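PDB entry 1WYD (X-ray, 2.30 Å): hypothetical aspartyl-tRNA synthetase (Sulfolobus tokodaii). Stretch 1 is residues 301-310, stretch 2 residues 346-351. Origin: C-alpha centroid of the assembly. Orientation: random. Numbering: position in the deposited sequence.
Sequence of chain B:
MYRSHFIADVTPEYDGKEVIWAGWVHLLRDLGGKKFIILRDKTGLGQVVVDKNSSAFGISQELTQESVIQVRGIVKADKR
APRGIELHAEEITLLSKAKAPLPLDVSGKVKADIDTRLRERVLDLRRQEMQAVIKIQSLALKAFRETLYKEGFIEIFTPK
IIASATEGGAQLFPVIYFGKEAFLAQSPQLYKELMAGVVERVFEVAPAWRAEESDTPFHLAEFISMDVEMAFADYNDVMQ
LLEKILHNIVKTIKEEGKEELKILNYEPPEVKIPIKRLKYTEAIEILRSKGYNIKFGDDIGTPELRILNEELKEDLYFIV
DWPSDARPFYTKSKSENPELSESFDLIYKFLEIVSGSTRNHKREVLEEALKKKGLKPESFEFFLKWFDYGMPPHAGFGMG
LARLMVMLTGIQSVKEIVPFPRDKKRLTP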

# COMPACT_ATOMS: atom_id res chain seq x y z
N GLY B 301 0.72 29.05 11.41
CA GLY B 301 -0.44 28.26 11.74
C GLY B 301 -1.58 28.38 10.76
O GLY B 301 -1.55 29.21 9.82
N THR B 302 -2.60 27.54 10.98
CA THR B 302 -3.80 27.56 10.15
C THR B 302 -4.36 28.96 10.01
O THR B 302 -4.58 29.42 8.87
N PRO B 303 -4.57 29.66 11.15
CA PRO B 303 -5.06 31.04 11.11
C PRO B 303 -4.25 31.86 10.10
O PRO B 303 -4.89 32.53 9.29
N GLU B 304 -2.91 31.74 10.09
CA GLU B 304 -2.06 32.42 9.09
C GLU B 304 -2.25 31.94 7.65
O GLU B 304 -2.24 32.76 6.70
N LEU B 305 -2.40 30.62 7.48
CA LEU B 305 -2.61 30.03 6.15
C LEU B 305 -3.89 30.56 5.53
O LEU B 305 -3.97 30.76 4.31
N ARG B 306 -4.89 30.81 6.37
CA ARG B 306 -6.12 31.46 5.89
C ARG B 306 -5.85 32.81 5.24
O ARG B 306 -6.30 33.05 4.12
N ILE B 307 -5.08 33.65 5.92
CA ILE B 307 -4.78 34.99 5.43
C ILE B 307 -3.88 34.85 4.21
O ILE B 307 -4.06 35.57 3.20
N LEU B 308 -2.93 33.92 4.27
CA LEU B 308 -2.05 33.68 3.12
C LEU B 308 -2.87 33.29 1.90
O LEU B 308 -2.66 33.80 0.81
N ASN B 309 -3.83 32.40 2.13
CA ASN B 309 -4.77 31.97 1.09
C ASN B 309 -5.62 33.15 0.58
O ASN B 309 -5.75 33.35 -0.64
N GLU B 310 -6.17 33.92 1.53
CA GLU B 310 -6.98 35.10 1.20
C GLU B 310 -6.22 36.20 0.44
O GLU B 310 -6.83 37.11 -0.10
N LEU B 346 3.58 21.96 0.86
CA LEU B 346 2.54 22.26 -0.11
C LEU B 346 1.23 22.48 0.60
O LEU B 346 0.72 21.57 1.27
N ILE B 347 0.69 23.70 0.44
CA ILE B 347 -0.61 24.08 0.98
C ILE B 347 -1.70 24.09 -0.07
O ILE B 347 -1.52 24.66 -1.18
N TYR B 348 -2.83 23.49 0.28
CA TYR B 348 -4.10 23.71 -0.43
C TYR B 348 -5.07 24.54 0.40
O TYR B 348 -5.59 24.06 1.41
N LYS B 349 -5.33 25.76 -0.06
CA LYS B 349 -6.02 26.83 0.70
C LYS B 349 -5.41 27.12 2.07
O LYS B 349 -4.50 27.92 2.19
N PHE B 350 -5.89 26.47 3.12
CA PHE B 350 -5.26 26.60 4.43
C PHE B 350 -4.90 25.24 5.04
O PHE B 350 -4.78 25.12 6.26
N LEU B 351 -4.70 24.23 4.20
CA LEU B 351 -4.35 22.92 4.73
C LEU B 351 -3.00 22.45 4.19
O LEU B 351 -2.72 22.61 2.99

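The helix that begins at T302 and runs on past E310 packs against the end of the strand at I347 and the residues K349 and F350 that follow it, burying 375 Å² in a contact made without a hydrogen bond between the two stretches. G301 occupies the N-cap position and stays clear of the second stretch; its carbonyl accepts the amide of L305, with N of L305 2.9 Å from O of G301. T302 (m) projects sideways and brings CG2 of T302 within 3.7 Å of CD2 of F350. P303 points away, and E304 is out of reach.

L305 is buried and has the largest covered area of any residue on the helix. Its CA-to-CB bond points toward the second stretch, and the m,t rotamer places CD2 of L305 3.7 Å from CD1 of I347, itself in an m,m conformation and directed toward the helix. The other methyl, CD1 of L305, approaches O of F350 at 3.3 Å, while CB of L305 packs 3.8 Å from CB of F350.

One turn of helix along from T302, R306 (chi1 m, chi2 and chi3 t) leaves the backbone sideways, but its extended chain brings the guanidinium over the face of the F350 ring. CZ of R306 sits 4.3 Å from the centroid of the F350 ring, only 12° off the normal, a cation-pi arrangement; F350 itself adopts the p rotamer.

I307 is out of reach, and L308, although directed toward the second stretch, makes no contact with it. N309 (t) closes the interface against K349: CB of N309 is 3.2 Å from O of K349, and OD1 of N309 is 3.3 Å from CB of K349. Its ND2 is hydrogen-bonded elsewhere in the structure. The m,t,t,t chain of K349 leads away from the helix, leaving its amine outside the contact.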

# COMPACT_ATOMS: atom_id res chain seq x y z
CB THR B 302 -4.86 26.62 10.70
OG1 THR B 302 -4.36 25.29 10.65
CG2 THR B 302 -6.08 26.59 9.79
CB PRO B 303 -4.85 31.55 12.54
CG PRO B 303 -3.97 30.48 13.23
CD PRO B 303 -4.33 29.20 12.53
CB GLU B 304 -0.58 32.34 9.49
CG GLU B 304 -0.20 33.36 10.56
CD GLU B 304 -0.41 32.85 11.99
OE1 GLU B 304 -1.56 32.80 12.46
OE2 GLU B 304 0.61 32.50 12.64
CB LEU B 305 -2.65 28.52 6.22
CG LEU B 305 -1.40 27.79 6.67
CD1 LEU B 305 -1.73 26.31 6.87
CD2 LEU B 305 -0.27 27.95 5.65
CB ARG B 306 -7.17 31.58 6.99
CG ARG B 306 -7.89 30.27 7.26
CD ARG B 306 -9.17 30.40 8.09
NE ARG B 306 -9.83 29.10 8.25
CZ ARG B 306 -9.70 28.33 9.34
NH1 ARG B 306 -8.94 28.74 10.38
NH2 ARG B 306 -10.34 27.15 9.38
CB ILE B 307 -4.12 35.84 6.55
CG1 ILE B 307 -5.00 35.88 7.79
CG2 ILE B 307 -3.84 37.25 6.08
CD1 ILE B 307 -4.20 35.66 9.07
CB LEU B 308 -0.98 32.63 3.43
CG LEU B 308 0.20 33.16 4.25
CD1 LEU B 308 1.28 32.11 4.42
CD2 LEU B 308 0.78 34.45 3.63
CB ASN B 309 -5.66 30.85 1.64
CG ASN B 309 -6.68 30.36 0.65
OD1 ASN B 309 -7.76 29.92 1.06
ND2 ASN B 309 -6.36 30.40 -0.65
CB GLU B 310 -7.64 35.67 2.47
CG GLU B 310 -9.12 35.34 2.67
CD GLU B 310 -9.80 34.74 1.42
OE1 GLU B 310 -10.10 35.49 0.46
OE2 GLU B 310 -10.03 33.50 1.41
CB LEU B 346 2.37 21.18 -1.19
CG LEU B 346 1.29 21.48 -2.25
CD1 LEU B 346 1.61 22.76 -3.11
CD2 LEU B 346 1.04 20.31 -3.15
CB ILE B 347 -0.55 25.49 1.61
CG1 ILE B 347 0.73 25.68 2.43
CG2 ILE B 347 -1.84 25.79 2.40
CD1 ILE B 347 0.76 24.90 3.75
CB TYR B 348 -4.76 22.39 -0.80
CG TYR B 348 -6.16 22.57 -1.34
CD1 TYR B 348 -7.27 22.22 -0.59
CD2 TYR B 348 -6.36 23.09 -2.61
CE1 TYR B 348 -8.56 22.38 -1.10
CE2 TYR B 348 -7.64 23.25 -3.11
CZ TYR B 348 -8.73 22.88 -2.36
OH TYR B 348 -10.00 23.05 -2.87
CB LYS B 349 -7.54 26.59 0.77
CG LYS B 349 -8.19 26.54 -0.61
CD LYS B 349 -9.70 26.63 -0.57
CE LYS B 349 -10.22 26.30 -1.97
NZ LYS B 349 -11.70 26.19 -2.11
CB PHE B 350 -6.19 27.36 5.40
CG PHE B 350 -7.53 26.69 5.61
CD1 PHE B 350 -8.63 27.06 4.84
CD2 PHE B 350 -7.67 25.67 6.55
CE1 PHE B 350 -9.87 26.43 4.99
CE2 PHE B 350 -8.89 25.03 6.72
CZ PHE B 350 -10.01 25.41 5.93
CB LEU B 351 -5.45 21.91 4.40
CG LEU B 351 -5.43 20.49 4.99
CD1 LEU B 351 -5.63 20.42 6.57
CD2 LEU B 351 -6.51 19.75 4.26